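Local coordinates for class II aldolase/adducin domain protein (Pseudomonas syringae pv. phaseolicola 1448A, PDB 3OCR), which is of unknown specific function but belongs to the class II aldolase/adducin family and may bind actin filaments, at residues A46-S59 / F69-I81. Sequence-based numbering, arbitrary orientation.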
loop_
_atom_site.group_PDB
_atom_site.type_symbol
_atom_site.label_atom_id
_atom_site.label_comp_id
_atom_site.label_asym_id
_atom_site.label_seq_id
_atom_site.Cartn_x
_atom_site.Cartn_y
_atom_site.Cartn_z
ATOM N N ALA A 46 14.561 -4.464 5.473
ATOM C CA ALA A 46 13.612 -3.904 6.413
ATOM C C ALA A 46 13.043 -2.615 5.849
ATOM O O ALA A 46 11.828 -2.444 5.824
ATOM C CB ALA A 46 14.271 -3.681 7.796
ATOM N N LEU A 47 13.917 -1.729 5.371
ATOM C CA LEU A 47 13.486 -0.483 4.719
ATOM C C LEU A 47 12.549 -0.752 3.537
ATOM O O LEU A 47 11.527 -0.097 3.406
ATOM C CB LEU A 47 14.698 0.319 4.256
ATOM C CG LEU A 47 14.512 1.702 3.653
ATOM C CD1 LEU A 47 14.069 2.707 4.731
ATOM C CD2 LEU A 47 15.810 2.160 2.992
ATOM N N LYS A 48 12.904 -1.711 2.690
ATOM C CA LYS A 48 12.099 -2.060 1.518
ATOM C C LYS A 48 10.952 -3.006 1.844
ATOM O O LYS A 48 10.238 -3.439 0.938
ATOM C CB LYS A 48 12.968 -2.711 0.430
ATOM C CG LYS A 48 14.142 -1.877 -0.060
ATOM C CD LYS A 48 13.693 -0.540 -0.577
ATOM C CE LYS A 48 14.831 0.209 -1.235
ATOM N NZ LYS A 48 14.342 1.478 -1.827
ATOM N N ARG A 49 10.797 -3.340 3.126
ATOM C CA ARG A 49 9.712 -4.203 3.602
ATOM C C ARG A 49 9.734 -5.610 2.976
ATOM O O ARG A 49 8.691 -6.132 2.576
ATOM C CB ARG A 49 8.334 -3.524 3.391
ATOM C CG ARG A 49 8.142 -2.232 4.170
ATOM C CD ARG A 49 6.789 -1.593 3.862
ATOM N NE ARG A 49 6.404 -0.608 4.880
ATOM C CZ ARG A 49 6.610 0.709 4.788
ATOM N NH1 ARG A 49 7.201 1.230 3.713
ATOM N NH2 ARG A 49 6.218 1.511 5.773
ATOM N N TRP A 50 10.916 -6.224 2.888
ATOM C CA TRP A 50 11.015 -7.594 2.382
ATOM C C TRP A 50 11.026 -8.611 3.526
ATOM O O TRP A 50 11.591 -9.683 3.388
ATOM C CB TRP A 50 12.273 -7.797 1.517
ATOM C CG TRP A 50 12.414 -6.881 0.323
ATOM C CD1 TRP A 50 11.410 -6.302 -0.394
ATOM C CD2 TRP A 50 13.638 -6.469 -0.297
ATOM N NE1 TRP A 50 11.929 -5.547 -1.421
ATOM C CE2 TRP A 50 13.294 -5.630 -1.386
ATOM C CE3 TRP A 50 14.991 -6.725 -0.038
ATOM C CZ2 TRP A 50 14.259 -5.031 -2.213
ATOM C CZ3 TRP A 50 15.954 -6.131 -0.855
ATOM C CH2 TRP A 50 15.581 -5.293 -1.935
ATOM N N THR A 51 10.425 -8.260 4.656
ATOM C CA THR A 51 10.620 -9.025 5.892
ATOM C C THR A 51 9.377 -9.812 6.265
ATOM O O THR A 51 8.281 -9.476 5.849
ATOM C CB THR A 51 10.919 -8.122 7.098
ATOM O OG1 THR A 51 9.850 -7.180 7.254
ATOM C CG2 THR A 51 12.229 -7.402 6.940
ATOM N N ASP A 52 9.580 -10.832 7.093
ATOM C CA ASP A 52 8.508 -11.629 7.643
ATOM C C ASP A 52 8.839 -11.774 9.140
ATOM O O ASP A 52 9.210 -12.846 9.635
ATOM C CB ASP A 52 8.412 -12.962 6.857
ATOM C CG ASP A 52 7.474 -13.967 7.486
ATOM O OD1 ASP A 52 6.506 -13.554 8.153
ATOM O OD2 ASP A 52 7.702 -15.181 7.292
ATOM N N HIS A 53 8.730 -10.641 9.844
ATOM C CA HIS A 53 8.994 -10.564 11.282
ATOM C C HIS A 53 10.384 -11.131 11.565
ATOM O O HIS A 53 11.364 -10.665 10.997
ATOM C CB HIS A 53 7.895 -11.282 12.085
ATOM C CG HIS A 53 7.879 -10.932 13.546
ATOM N ND1 HIS A 53 7.920 -9.629 14.006
ATOM C CD2 HIS A 53 7.818 -11.717 14.650
ATOM C CE1 HIS A 53 7.901 -9.631 15.327
ATOM N NE2 HIS A 53 7.831 -10.884 15.744
ATOM N N ILE A 54 10.475 -12.158 12.400
ATOM C CA ILE A 54 11.781 -12.700 12.765
ATOM C C ILE A 54 12.204 -13.916 11.947
ATOM O O ILE A 54 13.186 -14.577 12.292
ATOM C CB ILE A 54 11.872 -13.038 14.272
ATOM C CG1 ILE A 54 10.679 -13.884 14.710
ATOM C CG2 ILE A 54 11.978 -11.759 15.094
ATOM C CD1 ILE A 54 10.902 -14.657 15.990
ATOM N N TYR A 55 11.452 -14.228 10.901
ATOM C CA TYR A 55 11.714 -15.414 10.124
ATOM C C TYR A 55 12.454 -14.998 8.839
ATOM O O TYR A 55 12.595 -13.806 8.553
ATOM C CB TYR A 55 10.403 -16.158 9.887
ATOM C CG TYR A 55 9.608 -16.262 11.181
ATOM C CD1 TYR A 55 10.004 -17.148 12.190
ATOM C CD2 TYR A 55 8.499 -15.441 11.422
ATOM C CE1 TYR A 55 9.310 -17.232 13.394
ATOM C CE2 TYR A 55 7.788 -15.517 12.625
ATOM C CZ TYR A 55 8.208 -16.417 13.615
ATOM O OH TYR A 55 7.543 -16.524 14.815
ATOM N N THR A 56 12.953 -15.966 8.089
ATOM C CA THR A 56 13.856 -15.708 6.947
ATOM C C THR A 56 15.206 -15.072 7.313
ATOM O O THR A 56 15.355 -14.403 8.326
ATOM C CB THR A 56 13.178 -14.971 5.746
ATOM O OG1 THR A 56 13.272 -13.546 5.897
ATOM C CG2 THR A 56 11.725 -15.426 5.566
ATOM N N HIS A 57 16.186 -15.306 6.447
ATOM C CA HIS A 57 17.578 -15.094 6.766
ATOM C C HIS A 57 18.402 -14.785 5.538
ATOM O O HIS A 57 18.096 -15.262 4.433
ATOM C CB HIS A 57 18.137 -16.354 7.411
ATOM C CG HIS A 57 17.376 -16.792 8.623
ATOM N ND1 HIS A 57 17.539 -16.194 9.853
ATOM C CD2 HIS A 57 16.425 -17.743 8.787
ATOM C CE1 HIS A 57 16.724 -16.761 10.724
ATOM N NE2 HIS A 57 16.037 -17.702 10.103
ATOM N N PHE A 58 19.434 -13.976 5.743
ATOM C CA PHE A 58 20.465 -13.728 4.726
ATOM C C PHE A 58 21.790 -14.260 5.252
ATOM O O PHE A 58 22.173 -13.930 6.374
ATOM C CB PHE A 58 20.622 -12.228 4.466
ATOM C CG PHE A 58 19.399 -11.549 3.923
ATOM C CD1 PHE A 58 18.352 -12.274 3.363
ATOM C CD2 PHE A 58 19.332 -10.158 3.903
ATOM C CE1 PHE A 58 17.245 -11.631 2.854
ATOM C CE2 PHE A 58 18.216 -9.508 3.378
ATOM C CZ PHE A 58 17.176 -10.263 2.840
ATOM N N SER A 59 22.523 -15.026 4.446
ATOM C CA SER A 59 23.854 -15.501 4.883
ATOM C C SER A 59 24.948 -15.017 3.929
ATOM O O SER A 59 24.675 -14.783 2.744
ATOM C CB SER A 59 23.883 -17.030 4.987
ATOM O OG SER A 59 23.604 -17.617 3.733
ATOM N N PHE A 69 30.424 -18.690 8.125
ATOM C CA PHE A 69 29.320 -17.906 7.575
ATOM C C PHE A 69 28.668 -17.014 8.616
ATOM O O PHE A 69 28.643 -17.335 9.803
ATOM C CB PHE A 69 28.253 -18.833 6.957
ATOM C CG PHE A 69 28.814 -19.762 5.947
ATOM C CD1 PHE A 69 28.842 -19.411 4.613
ATOM C CD2 PHE A 69 29.401 -20.970 6.346
ATOM C CE1 PHE A 69 29.406 -20.267 3.666
ATOM C CE2 PHE A 69 29.983 -21.825 5.410
ATOM C CZ PHE A 69 29.980 -21.469 4.062
ATOM N N LEU A 70 28.133 -15.890 8.150
ATOM C CA LEU A 70 27.426 -14.937 9.003
ATOM C C LEU A 70 25.923 -14.985 8.770
ATOM O O LEU A 70 25.460 -15.105 7.625
ATOM C CB LEU A 70 27.952 -13.529 8.737
ATOM C CG LEU A 70 29.421 -13.290 9.093
ATOM C CD1 LEU A 70 30.055 -12.195 8.185
ATOM C CD2 LEU A 70 29.514 -12.917 10.564
ATOM N N ILE A 71 25.164 -14.894 9.862
ATOM C CA ILE A 71 23.699 -14.902 9.826
ATOM C C ILE A 71 23.172 -14.112 11.041
ATOM O O ILE A 71 23.934 -13.837 12.001
ATOM C CB ILE A 71 23.162 -16.368 9.766
ATOM C CG1 ILE A 71 21.675 -16.416 9.420
ATOM C CG2 ILE A 71 23.514 -17.124 11.059
ATOM C CD1 ILE A 71 21.262 -17.626 8.580
ATOM N N ASN A 72 21.903 -13.698 10.987
ATOM C CA ASN A 72 21.277 -13.011 12.122
ATOM C C ASN A 72 21.153 -13.907 13.351
ATOM O O ASN A 72 21.007 -15.134 13.233
ATOM C CB ASN A 72 19.909 -12.369 11.756
ATOM C CG ASN A 72 18.840 -13.397 11.368
ATOM O OD1 ASN A 72 19.063 -14.285 10.546
ATOM N ND2 ASN A 72 17.666 -13.263 11.962
ATOM N N ALA A 73 21.253 -13.278 14.514
ATOM C CA ALA A 73 20.964 -13.911 15.790
ATOM C C ALA A 73 19.479 -14.232 15.894
ATOM O O ALA A 73 18.637 -13.471 15.409
ATOM C CB ALA A 73 21.410 -12.997 16.970
ATOM N N PHE A 74 19.189 -15.344 16.576
ATOM C CA PHE A 74 17.843 -15.897 16.783
ATOM C C PHE A 74 16.919 -14.899 17.454
ATOM O O PHE A 74 17.141 -14.525 18.607
ATOM C CB PHE A 74 17.961 -17.117 17.705
ATOM C CG PHE A 74 16.813 -18.110 17.599
ATOM C CD1 PHE A 74 15.899 -18.053 16.545
ATOM C CD2 PHE A 74 16.693 -19.141 18.540
ATOM C CE1 PHE A 74 14.860 -19.000 16.435
ATOM C CE2 PHE A 74 15.673 -20.096 18.440
ATOM C CZ PHE A 74 14.756 -20.022 17.387
ATOM N N GLY A 75 15.907 -14.436 16.735
ATOM C CA GLY A 75 14.896 -13.576 17.362
ATOM C C GLY A 75 15.052 -12.071 17.194
ATOM O O GLY A 75 14.178 -11.321 17.608
ATOM N N LEU A 76 16.143 -11.623 16.581
ATOM C CA LEU A 76 16.293 -10.203 16.248
ATOM C C LEU A 76 15.579 -9.872 14.951
ATOM O O LEU A 76 15.571 -10.673 14.033
ATOM C CB LEU A 76 17.762 -9.829 16.080
ATOM C CG LEU A 76 18.653 -9.803 17.320
ATOM C CD1 LEU A 76 19.943 -9.017 16.982
ATOM C CD2 LEU A 76 17.934 -9.193 18.501
ATOM N N LEU A 77 15.008 -8.678 14.884
ATOM C CA LEU A 77 14.430 -8.145 13.655
ATOM C C LEU A 77 15.523 -7.628 12.703
ATOM O O LEU A 77 16.583 -7.203 13.147
ATOM C CB LEU A 77 13.467 -7.008 13.999
ATOM C CG LEU A 77 12.265 -7.368 14.868
ATOM C CD1 LEU A 77 11.519 -6.108 15.278
ATOM C CD2 LEU A 77 11.353 -8.321 14.078
ATOM N N PHE A 78 15.241 -7.660 11.400
ATOM C CA PHE A 78 16.166 -7.210 10.350
ATOM C C PHE A 78 16.628 -5.798 10.645
ATOM O O PHE A 78 17.764 -5.429 10.356
ATOM C CB PHE A 78 15.474 -7.264 8.993
ATOM C CG PHE A 78 15.491 -8.640 8.350
ATOM C CD1 PHE A 78 15.511 -9.799 9.137
ATOM C CD2 PHE A 78 15.498 -8.771 6.974
ATOM C CE1 PHE A 78 15.528 -11.074 8.552
ATOM C CE2 PHE A 78 15.508 -10.049 6.361
ATOM C CZ PHE A 78 15.523 -11.199 7.162
ATOM N N ASP A 79 15.718 -5.045 11.257
ATOM C CA ASP A 79 15.871 -3.667 11.683
ATOM C C ASP A 79 16.897 -3.465 12.786
ATOM O O ASP A 79 17.270 -2.335 13.097
ATOM C CB ASP A 79 14.524 -3.239 12.271
ATOM C CG ASP A 79 14.005 -1.988 11.653
ATOM O OD1 ASP A 79 14.751 -1.366 10.867
ATOM O OD2 ASP A 79 12.850 -1.619 11.939
ATOM N N GLU A 80 17.300 -4.554 13.424
ATOM C CA GLU A 80 18.134 -4.474 14.613
ATOM C C GLU A 80 19.531 -4.957 14.303
ATOM O O GLU A 80 20.438 -4.832 15.120
ATOM C CB GLU A 80 17.541 -5.313 15.749
ATOM C CG GLU A 80 16.237 -4.771 16.323
ATOM C CD GLU A 80 15.603 -5.733 17.325
ATOM O OE1 GLU A 80 15.469 -6.945 17.025
ATOM O OE2 GLU A 80 15.223 -5.265 18.408
ATOM N N ILE A 81 19.709 -5.505 13.110
ATOM C CA ILE A 81 20.959 -6.175 12.783
ATOM C C ILE A 81 22.073 -5.136 12.621
ATOM O O ILE A 81 21.843 -4.058 12.060
ATOM C CB ILE A 81 20.826 -7.017 11.528
ATOM C CG1 ILE A 81 19.630 -8.001 11.656
ATOM C CG2 ILE A 81 22.164 -7.731 11.195
ATOM C CD1 ILE A 81 19.657 -8.944 12.894
HETATM O O HOH W 1 12.405 -8.093 10.486
HETATM O O HOH W 2 15.231 -13.322 13.960
#
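The antiparallel hairpin of strands 58-61 and 68-71, with the loops at its open end, brings segments 46-59 and 69-81 together, and Phe78 buries the largest area against the other segment. Its ring turns an edge to the face of Phe58 in a T-shaped pair, planes 64° apart, with CE2 lying 3.9 Å from Phe58 CZ. Another part of the Phe78 rim meets backbone: CE1 sits 3.3 Å from Thr56 O, near the ring plane. Thr51 CG2 approaches the ring obliquely, 3.5 Å from Phe78 CD2, and Ala46 CB packs on Phe78 CB. Beside the hairpin, His57 ND1 donates a short, nearly straight bond to Asn72 OD1, 2.5 Å long and 172° at the hydrogen. The N-H meets an in-plane lone pair of Asn72 OD1, and that oxygen lies in the imidazole plane, though ring and amide are twisted 38° apart. Ile71, its CG1 anti to the backbone N, sends CD1 to His57 CB. Farther along, Ile54 CG2 touches Leu77 CD2 at 3.6 Å and also meets the Gly75 carbonyl. Two waters stitch the loops: one joins His53 O to Phe78 N, the other receives a weak bond from Gly75 N and donates to Ile54 O and Leu76 O. Within its own chain, Tyr42 of helix 29-47 meets both phenylalanine rings and its hydroxyl bonds to Phe58 N and Asn72 N; strand 124-128 flanks strand 58-61, while a second subunit packs Ala259 on Ile54 and Leu260 on His53.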